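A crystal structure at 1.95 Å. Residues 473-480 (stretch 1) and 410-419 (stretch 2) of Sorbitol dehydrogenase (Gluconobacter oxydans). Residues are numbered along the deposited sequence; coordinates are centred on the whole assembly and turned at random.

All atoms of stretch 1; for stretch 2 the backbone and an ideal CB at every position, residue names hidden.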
ATOM      1  N   ILE A 473     -33.478 -14.659   0.813  1.00 24.03           N
ATOM      2  CA  ILE A 473     -33.922 -13.887  -0.340  1.00 24.28           C
ATOM      3  C   ILE A 473     -32.900 -13.987  -1.472  1.00 25.24           C
ATOM      4  O   ILE A 473     -33.264 -14.188  -2.629  1.00 25.52           O
ATOM      5  CB  ILE A 473     -34.121 -12.409   0.034  1.00 24.12           C
ATOM      6  CG1 ILE A 473     -35.270 -12.287   1.039  1.00 22.24           C
ATOM      7  CG2 ILE A 473     -34.386 -11.580  -1.226  1.00 24.27           C
ATOM      8  CD1 ILE A 473     -35.485 -10.889   1.573  1.00 22.17           C
ATOM      9  N   ILE A 474     -31.621 -13.855  -1.128  1.00 23.43           N
ATOM     10  CA  ILE A 474     -30.549 -13.935  -2.113  1.00 22.77           C
ATOM     11  C   ILE A 474     -30.548 -15.267  -2.850  1.00 24.03           C
ATOM     12  O   ILE A 474     -30.349 -15.316  -4.060  1.00 23.05           O
ATOM     13  CB  ILE A 474     -29.149 -13.782  -1.466  1.00 21.30           C
ATOM     14  CG1 ILE A 474     -28.946 -12.349  -0.970  1.00 20.30           C
ATOM     15  CG2 ILE A 474     -28.072 -14.159  -2.473  1.00 21.91           C
ATOM     16  CD1 ILE A 474     -27.612 -12.126  -0.297  1.00 19.35           C
ATOM     17  N   ARG A 475     -30.753 -16.356  -2.120  1.00 25.12           N
ATOM     18  CA  ARG A 475     -30.728 -17.658  -2.765  1.00 27.40           C
ATOM     19  C   ARG A 475     -31.937 -17.917  -3.657  1.00 28.22           C
ATOM     20  O   ARG A 475     -31.815 -18.560  -4.696  1.00 28.31           O
ATOM     21  CB  ARG A 475     -30.611 -18.778  -1.732  1.00 30.93           C
ATOM     22  CG  ARG A 475     -30.246 -20.113  -2.371  1.00 33.24           C
ATOM     23  CD  ARG A 475     -29.822 -21.118  -1.347  1.00 37.48           C
ATOM     24  NE  ARG A 475     -28.716 -20.633  -0.532  1.00 38.29           N
ATOM     25  CZ  ARG A 475     -28.174 -21.336   0.454  1.00 39.19           C
ATOM     26  NH1 ARG A 475     -28.638 -22.548   0.727  1.00 39.97           N
ATOM     27  NH2 ARG A 475     -27.196 -20.825   1.183  1.00 37.23           N
ATOM     28  N   GLU A 476     -33.096 -17.410  -3.263  1.00 28.18           N
ATOM     29  CA  GLU A 476     -34.302 -17.628  -4.045  1.00 30.14           C
ATOM     30  C   GLU A 476     -34.537 -16.608  -5.157  1.00 29.92           C
ATOM     31  O   GLU A 476     -34.831 -16.991  -6.288  1.00 28.94           O
ATOM     32  CB  GLU A 476     -35.522 -17.671  -3.118  1.00 32.92           C
ATOM     33  CG  GLU A 476     -36.849 -17.812  -3.836  1.00 37.82           C
ATOM     34  CD  GLU A 476     -37.993 -18.119  -2.890  1.00 41.78           C
ATOM     35  OE1 GLU A 476     -37.962 -19.195  -2.251  1.00 45.54           O
ATOM     36  OE2 GLU A 476     -38.920 -17.289  -2.782  1.00 43.69           O
ATOM     37  N   LYS A 477     -34.382 -15.322  -4.849  1.00 29.26           N
ATOM     38  CA  LYS A 477     -34.631 -14.263  -5.829  1.00 29.40           C
ATOM     39  C   LYS A 477     -33.393 -13.561  -6.405  1.00 28.94           C
ATOM     40  O   LYS A 477     -33.527 -12.678  -7.256  1.00 26.47           O
ATOM     41  CB  LYS A 477     -35.550 -13.199  -5.214  1.00 32.56           C
ATOM     42  CG  LYS A 477     -36.610 -13.740  -4.257  1.00 34.30           C
ATOM     43  CD  LYS A 477     -37.734 -14.459  -4.973  1.00 37.99           C
ATOM     44  CE  LYS A 477     -38.596 -13.495  -5.769  1.00 40.61           C
ATOM     45  NZ  LYS A 477     -39.739 -14.196  -6.427  1.00 43.37           N
ATOM     46  N   GLY A 478     -32.198 -13.933  -5.951  1.00 27.60           N
ATOM     47  CA  GLY A 478     -30.992 -13.293  -6.459  1.00 23.90           C
ATOM     48  C   GLY A 478     -30.522 -12.179  -5.538  1.00 22.20           C
ATOM     49  O   GLY A 478     -31.318 -11.589  -4.816  1.00 20.97           O
ATOM     50  N   VAL A 479     -29.235 -11.860  -5.573  1.00 23.26           N
ATOM     51  CA  VAL A 479     -28.704 -10.834  -4.680  1.00 22.05           C
ATOM     52  C   VAL A 479     -29.351  -9.446  -4.733  1.00 20.48           C
ATOM     53  O   VAL A 479     -29.615  -8.853  -3.695  1.00 19.14           O
ATOM     54  CB  VAL A 479     -27.174 -10.687  -4.849  1.00 23.17           C
ATOM     55  CG1 VAL A 479     -26.835 -10.182  -6.239  1.00 23.25           C
ATOM     56  CG2 VAL A 479     -26.629  -9.759  -3.774  1.00 21.65           C
ATOM     57  N   LYS A 480     -29.623  -8.920  -5.921  1.00 21.20           N
ATOM     58  CA  LYS A 480     -30.218  -7.589  -5.988  1.00 20.48           C
ATOM     59  C   LYS A 480     -31.550  -7.486  -5.261  1.00 20.57           C
ATOM     60  O   LYS A 480     -31.896  -6.431  -4.730  1.00 19.22           O
ATOM     61  CB  LYS A 480     -30.373  -7.140  -7.438  1.00 19.78           C
ATOM     62  CG  LYS A 480     -29.051  -6.920  -8.139  1.00 18.43           C
ATOM     63  CD  LYS A 480     -29.254  -6.309  -9.509  1.00 18.81           C
ATOM     64  CE  LYS A 480     -27.928  -5.873 -10.110  1.00 18.13           C
ATOM     65  NZ  LYS A 480     -28.179  -5.137 -11.375  1.00 17.27           N
ATOM     66  N   UNK A 410     -21.520 -14.615   2.755  1.00 15.24           N
ATOM     67  CA  UNK A 410     -21.861 -16.014   3.009  1.00 16.55           C
ATOM     68  C   UNK A 410     -22.398 -16.736   1.777  1.00 18.21           C
ATOM     69  O   UNK A 410     -22.074 -17.901   1.544  1.00 19.20           O
ATOM     70  CB  UNK A 410     -22.894 -16.095   4.134  1.00 16.55           C
ATOM     71  N   UNK A 411     -23.218 -16.053   0.988  1.00 17.46           N
ATOM     72  CA  UNK A 411     -23.747 -16.665  -0.222  1.00 19.86           C
ATOM     73  C   UNK A 411     -22.653 -16.777  -1.288  1.00 19.84           C
ATOM     74  O   UNK A 411     -22.605 -17.754  -2.038  1.00 22.06           O
ATOM     75  CB  UNK A 411     -24.932 -15.857  -0.754  1.00 19.86           C
ATOM     76  N   UNK A 412     -21.759 -15.790  -1.341  1.00 20.53           N
ATOM     77  CA  UNK A 412     -20.665 -15.799  -2.314  1.00 20.54           C
ATOM     78  C   UNK A 412     -19.783 -17.026  -2.076  1.00 21.47           C
ATOM     79  O   UNK A 412     -19.287 -17.657  -3.013  1.00 19.46           O
ATOM     80  CB  UNK A 412     -19.840 -14.514  -2.220  1.00 20.54           C
ATOM     81  N   UNK A 413     -19.606 -17.372  -0.806  1.00 21.90           N
ATOM     82  CA  UNK A 413     -18.781 -18.516  -0.425  1.00 23.61           C
ATOM     83  C   UNK A 413     -19.233 -19.845  -1.044  1.00 24.37           C
ATOM     84  O   UNK A 413     -18.420 -20.756  -1.226  1.00 23.79           O
ATOM     85  CB  UNK A 413     -18.776 -18.647   1.099  1.00 23.61           C
ATOM     86  N   UNK A 414     -20.517 -19.955  -1.375  1.00 24.37           N
ATOM     87  CA  UNK A 414     -21.045 -21.190  -1.951  1.00 26.46           C
ATOM     88  C   UNK A 414     -20.467 -21.537  -3.324  1.00 27.21           C
ATOM     89  O   UNK A 414     -20.574 -22.679  -3.778  1.00 26.60           O
ATOM     90  CB  UNK A 414     -22.567 -21.085  -2.061  1.00 26.46           C
ATOM     91  N   UNK A 415     -19.860 -20.556  -3.987  1.00 24.75           N
ATOM     92  CA  UNK A 415     -19.220 -20.820  -5.263  1.00 24.83           C
ATOM     93  C   UNK A 415     -19.987 -20.796  -6.571  1.00 26.71           C
ATOM     94  O   UNK A 415     -19.548 -21.406  -7.551  1.00 25.28           O
ATOM     95  CB  UNK A 415     -18.584 -22.208  -5.159  1.00 24.83           C
ATOM     96  N   UNK A 416     -21.116 -20.104  -6.619  1.00 27.66           N
ATOM     97  CA  UNK A 416     -21.865 -20.038  -7.862  1.00 28.82           C
ATOM     98  C   UNK A 416     -22.534 -18.688  -8.069  1.00 27.81           C
ATOM     99  O   UNK A 416     -23.163 -18.147  -7.156  1.00 28.13           O
ATOM    100  CB  UNK A 416     -22.919 -21.146  -7.893  1.00 28.82           C
ATOM    101  N   UNK A 417     -22.373 -18.131  -9.267  1.00 27.14           N
ATOM    102  CA  UNK A 417     -22.977 -16.842  -9.572  1.00 28.57           C
ATOM    103  C   UNK A 417     -24.341 -17.046 -10.213  1.00 30.30           C
ATOM    104  O   UNK A 417     -24.702 -18.160 -10.594  1.00 29.70           O
ATOM    105  CB  UNK A 417     -22.070 -16.021 -10.490  1.00 28.57           C
ATOM    106  N   UNK A 418     -25.096 -15.962 -10.330  1.00 30.37           N
ATOM    107  CA  UNK A 418     -26.437 -16.025 -10.883  1.00 31.26           C
ATOM    108  C   UNK A 418     -26.513 -16.202 -12.394  1.00 32.82           C
ATOM    109  O   UNK A 418     -27.598 -16.173 -12.972  1.00 33.04           O
ATOM    110  CB  UNK A 418     -27.191 -14.750 -10.498  1.00 31.26           C
ATOM    111  N   UNK A 419     -25.364 -16.393 -13.030  1.00 33.83           N
ATOM    112  CA  UNK A 419     -25.334 -16.607 -14.471  1.00 36.31           C
ATOM    113  C   UNK A 419     -25.078 -18.077 -14.786  1.00 34.93           C
ATOM    114  O   UNK A 419     -25.132 -18.491 -15.941  1.00 36.14           O
ATOM    115  CB  UNK A 419     -24.265 -15.728 -15.123  1.00 36.31           C
TER

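Position 410 lies in a helix with its CA-to-CB bond sideways to stretch 1 and nothing of that stretch within 5.5 Å of the CB. Almost any helix-tolerant side chain would fit; it is Leu 410.

At position 411 the CB points toward stretch 1 and stands 4.0 Å from CG2 of Ile 474, while the guanidinium of Arg 475 waits further out. An apolar residue could pack on the isoleucine, but an acid long enough to reach the arginine would use both neighbours. The residue is Glu 411. Its CG packs 3.7 Å from Ile 474 CG2, and its carboxylate meets the edge of the guanidinium in a two-pronged salt bridge: Arg 475 NE donates to Glu 411 OE1 at 3.2 Å and Arg 475 NH2 to Glu 411 OE2 at 2.8 Å, with N-H...acceptor angles of 161° and 154°.

Positions 412 and 413 are out of reach, so stretch 1 sets no preference; they hold selenomethionine Met 412 and Leu 413.

Position 414 again points toward stretch 1, but nothing of that stretch lies within 5.5 Å of its CB, so a long side chain is needed for contact. An acid or a neutral polar group might seem the natural partner for Arg 475, yet the residue is Arg 414. Its NE lies over one face of the Arg 475 guanidinium, 2.8 Å from Arg 475 NH2. Both atoms are donors, so this is a close approach of like charges, not a hydrogen bond; Glu 411 supplies negative charge at the guanidinium edge.

Position 415 is the first to leave helical backbone angles, with phi at 85°, and closes a type I turn that begins at 412. A CB would jam against the preceding carbonyl O, which calls for glycine, and Gly 415 is found.

At position 416 the backbone is extended and CB points sideways, with no part of stretch 1 near, leaving many choices; a long chain could still reach it. Arg 416 does so, bringing NH2 to 4.0 Å from the aliphatic CG of Arg 475.

Position 417 is out of reach and permissive. Asp 417 instead serves its own stretch, its OD1 accepting from the backbone N of position 419 at 2.7 Å.

Position 418 points toward the loop that Gly 478 begins after the helix, where the amide of Val 479 offers a donor. Acids or amides of sufficient length suit. Glu 418 OE2 accepts from Val 479 N at 2.9 Å, while Glu 418 OE1 accepts from water 1 at 2.6 Å; that water accepts from Lys 480 N at 3.0 Å.

Position 419 is remote and unconstrained by stretch 1; it is Lys 419.

Stretch 2, residues 410-419: LEMLRGRDEK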
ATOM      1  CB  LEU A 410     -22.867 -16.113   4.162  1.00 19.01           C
ATOM      2  CG  LEU A 410     -22.245 -15.708   5.503  1.00 19.42           C
ATOM      3  CD1 LEU A 410     -23.272 -15.816   6.623  1.00 16.65           C
ATOM      4  CD2 LEU A 410     -21.036 -16.601   5.777  1.00 19.53           C
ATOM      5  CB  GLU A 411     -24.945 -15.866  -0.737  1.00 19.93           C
ATOM      6  CG  GLU A 411     -26.193 -16.053   0.123  1.00 21.47           C
ATOM      7  CD  GLU A 411     -26.654 -17.508   0.159  1.00 24.38           C
ATOM      8  OE1 GLU A 411     -26.931 -18.065  -0.924  1.00 25.86           O
ATOM      9  OE2 GLU A 411     -26.744 -18.092   1.266  1.00 23.17           O
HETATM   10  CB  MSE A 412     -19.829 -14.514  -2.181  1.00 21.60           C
HETATM   11  CG  MSE A 412     -18.630 -14.413  -3.125  1.00 23.84           C
HETATM   12 SE   MSE A 412     -17.030 -15.350  -2.506  0.86 28.33          SE
HETATM   13  CE  MSE A 412     -16.677 -14.334  -0.871  1.00 25.67           C
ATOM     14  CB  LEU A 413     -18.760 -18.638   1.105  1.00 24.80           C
ATOM     15  CG  LEU A 413     -17.516 -18.228   1.905  1.00 27.95           C
ATOM     16  CD1 LEU A 413     -16.802 -17.062   1.266  1.00 26.53           C
ATOM     17  CD2 LEU A 413     -17.941 -17.906   3.333  1.00 24.95           C
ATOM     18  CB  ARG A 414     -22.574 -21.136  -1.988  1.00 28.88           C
ATOM     19  CG  ARG A 414     -23.182 -21.108  -0.584  1.00 31.55           C
ATOM     20  CD  ARG A 414     -24.695 -20.932  -0.578  1.00 34.50           C
ATOM     21  NE  ARG A 414     -25.415 -22.204  -0.561  1.00 41.13           N
ATOM     22  CZ  ARG A 414     -25.828 -22.852  -1.643  1.00 41.63           C
ATOM     23  NH1 ARG A 414     -25.599 -22.348  -2.848  1.00 44.11           N
ATOM     24  NH2 ARG A 414     -26.467 -24.007  -1.521  1.00 42.08           N
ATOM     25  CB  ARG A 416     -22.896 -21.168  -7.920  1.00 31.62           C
ATOM     26  CG  ARG A 416     -23.858 -21.243  -6.755  1.00 37.88           C
ATOM     27  CD  ARG A 416     -24.621 -22.571  -6.795  1.00 42.83           C
ATOM     28  NE  ARG A 416     -25.680 -22.670  -5.789  1.00 46.60           N
ATOM     29  CZ  ARG A 416     -26.735 -21.860  -5.722  1.00 48.64           C
ATOM     30  NH1 ARG A 416     -26.881 -20.876  -6.603  1.00 49.73           N
ATOM     31  NH2 ARG A 416     -27.655 -22.044  -4.783  1.00 48.69           N
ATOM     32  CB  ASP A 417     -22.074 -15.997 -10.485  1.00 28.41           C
ATOM     33  CG  ASP A 417     -21.838 -16.630 -11.842  1.00 29.08           C
ATOM     34  OD1 ASP A 417     -22.813 -17.101 -12.469  1.00 27.67           O
ATOM     35  OD2 ASP A 417     -20.671 -16.636 -12.289  1.00 30.49           O
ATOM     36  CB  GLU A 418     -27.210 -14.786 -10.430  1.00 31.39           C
ATOM     37  CG  GLU A 418     -27.566 -14.860  -8.950  1.00 30.38           C
ATOM     38  CD  GLU A 418     -27.722 -13.504  -8.296  1.00 33.06           C
ATOM     39  OE1 GLU A 418     -28.299 -12.594  -8.928  1.00 31.04           O
ATOM     40  OE2 GLU A 418     -27.277 -13.358  -7.136  1.00 31.16           O
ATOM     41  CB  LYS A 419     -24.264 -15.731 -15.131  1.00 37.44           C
ATOM     42  CG  LYS A 419     -24.664 -14.264 -15.238  1.00 42.03           C
ATOM     43  CD  LYS A 419     -23.781 -13.487 -16.204  1.00 44.78           C
ATOM     44  CE  LYS A 419     -22.393 -13.216 -15.642  1.00 47.58           C
ATOM     45  NZ  LYS A 419     -21.600 -14.456 -15.414  1.00 50.34           N
TER
HETATM   46  O   HOH W   1     -29.730 -10.490  -8.500  1.00 21.28           O
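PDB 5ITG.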